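Local coordinates for CurK, CurL fusion protein (Moorea producens 3L, PDB 4MYZ) that probably docks polyketide synthase modules CurK and CurL in curacin A biosynthesis, here with both docking segments joined in one engineered chain, at residues Gln24-Leu29 and Leu61-Asp66. Numbering follows the deposited sequence.
Sequences QEIEAL and LIALKD
Ala63 points its CB toward helix 15-32 and packs against Ile26 and Leu29, joining two parallel-running helices in the helical bundle of this class 2 docking-domain complex, a dimer of the fused chain. Segment 24-29 belongs to the CurK part and segment 61-66 to the CurL part, so the contact lies between two proteins tied into one chain by design. The backbones come nearest at Ile26 and Ala63, whose CA atoms are 6.3 Å apart. The small Ala63 side chain, a single methyl, is consistent with so close an approach. Ile26 meets that methyl with both branches of its forked side chain: CG1 lies 3.9 Å and CG2 4.0 Å from Ala63 CB. With CG2 anti to the backbone N and CG1 beside that N (chi1 -67°), both branches face the methyl from the same side. One turn further along, Leu29 reaches in with one methyl alone, CD2 standing 4.0 Å from Ala63 CB. All three touching residues are buried, and no hydrogen bond crosses between the segments, so the join rests on apolar packing.

Outside this packing the contact loosens: Gln24 and Glu27 on one helix and Ile62, Lys65 and Asp66 on the other are exposed, and none of them touches the opposite segment. The bundle is completed by the second subunit: its Leu71 packs on Leu29, its Leu29 on Leu64, and its Arg68 NH1 forms a salt bridge with the buried Glu25 OE1. Leu29 thus touches both CurL helices. Its CG is anti to the backbone N (chi1 -176°), and with chi2 at 63° CD2 comes alongside the methyl, 3.8 Å from Ala63 O.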
# COMPACT_ATOMS: atom_id res chain seq x y z
N GLN B 24 -9.13 -2.60 -4.23
CA GLN B 24 -9.96 -1.47 -4.64
C GLN B 24 -9.25 -0.14 -4.39
O GLN B 24 -9.33 0.79 -5.20
CB GLN B 24 -11.28 -1.49 -3.88
CG GLN B 24 -12.25 -2.62 -4.25
CD GLN B 24 -13.29 -2.82 -3.13
OE1 GLN B 24 -13.54 -1.91 -2.33
NE2 GLN B 24 -13.85 -4.01 -3.05
N GLU B 25 -8.56 -0.01 -3.27
CA GLU B 25 -7.84 1.21 -3.01
C GLU B 25 -6.67 1.40 -3.97
O GLU B 25 -6.42 2.52 -4.40
CB GLU B 25 -7.34 1.29 -1.58
CG GLU B 25 -7.21 2.70 -1.06
CD GLU B 25 -8.55 3.42 -0.93
OE1 GLU B 25 -8.54 4.64 -1.05
OE2 GLU B 25 -9.60 2.78 -0.66
N ILE B 26 -5.99 0.31 -4.33
CA ILE B 26 -4.88 0.39 -5.29
C ILE B 26 -5.38 0.86 -6.66
O ILE B 26 -4.74 1.69 -7.31
CB ILE B 26 -4.15 -0.96 -5.41
CG1 ILE B 26 -3.43 -1.28 -4.10
CG2 ILE B 26 -3.17 -0.92 -6.54
CD1 ILE B 26 -2.86 -2.66 -4.02
N GLU B 27 -6.51 0.30 -7.12
CA GLU B 27 -7.12 0.76 -8.38
C GLU B 27 -7.38 2.27 -8.35
O GLU B 27 -7.07 2.99 -9.32
CB GLU B 27 -8.44 0.02 -8.62
CG GLU B 27 -9.23 0.51 -9.84
CD GLU B 27 -8.53 0.26 -11.16
OE1 GLU B 27 -7.66 -0.64 -11.24
OE2 GLU B 27 -8.84 1.00 -12.13
N ALA B 28 -7.95 2.79 -7.25
CA ALA B 28 -8.23 4.20 -7.16
C ALA B 28 -6.94 5.03 -7.20
O ALA B 28 -6.89 6.09 -7.80
CB ALA B 28 -8.99 4.48 -5.88
N LEU B 29 -5.92 4.56 -6.50
CA LEU B 29 -4.63 5.24 -6.47
C LEU B 29 -3.97 5.24 -7.83
O LEU B 29 -3.37 6.25 -8.22
CB LEU B 29 -3.75 4.56 -5.43
CG LEU B 29 -2.37 5.06 -5.05
CD1 LEU B 29 -2.50 6.44 -4.45
CD2 LEU B 29 -1.76 4.09 -4.06
N LEU B 61 2.64 -3.29 -1.74
CA LEU B 61 4.00 -2.77 -1.65
C LEU B 61 4.32 -1.90 -2.86
O LEU B 61 4.88 -0.83 -2.74
CB LEU B 61 5.00 -3.93 -1.52
CG LEU B 61 6.47 -3.50 -1.47
CD1 LEU B 61 6.71 -2.50 -0.37
CD2 LEU B 61 7.35 -4.74 -1.36
N ILE B 62 3.98 -2.41 -4.05
CA ILE B 62 4.26 -1.65 -5.29
C ILE B 62 3.51 -0.30 -5.25
O ILE B 62 4.10 0.75 -5.55
CB ILE B 62 3.87 -2.48 -6.52
CG1 ILE B 62 4.82 -3.67 -6.65
CG2 ILE B 62 3.88 -1.64 -7.77
CD1 ILE B 62 4.34 -4.73 -7.61
N ALA B 63 2.25 -0.32 -4.84
CA ALA B 63 1.43 0.89 -4.83
C ALA B 63 1.93 1.88 -3.80
O ALA B 63 1.91 3.11 -4.06
CB ALA B 63 -0.01 0.51 -4.54
N LEU B 64 2.35 1.41 -2.63
CA LEU B 64 2.88 2.29 -1.58
C LEU B 64 4.16 2.94 -2.06
O LEU B 64 4.39 4.15 -1.82
CB LEU B 64 3.09 1.52 -0.26
CG LEU B 64 1.81 1.10 0.44
CD1 LEU B 64 2.12 -0.01 1.44
CD2 LEU B 64 1.12 2.30 1.07
N LYS B 65 5.01 2.18 -2.72
CA LYS B 65 6.26 2.71 -3.26
C LYS B 65 5.97 3.77 -4.31
O LYS B 65 6.64 4.83 -4.33
CB LYS B 65 7.14 1.62 -3.85
CG LYS B 65 7.80 0.73 -2.82
CD LYS B 65 8.59 -0.37 -3.52
CE LYS B 65 9.93 0.11 -4.02
NZ LYS B 65 10.93 0.21 -2.92
N ASP B 66 5.01 3.51 -5.19
CA ASP B 66 4.63 4.48 -6.22
C ASP B 66 4.09 5.76 -5.56
O ASP B 66 4.43 6.88 -5.97
CB ASP B 66 3.59 3.91 -7.17
CG ASP B 66 4.15 2.84 -8.11
OD1 ASP B 66 5.38 2.80 -8.32
OD2 ASP B 66 3.32 2.04 -8.62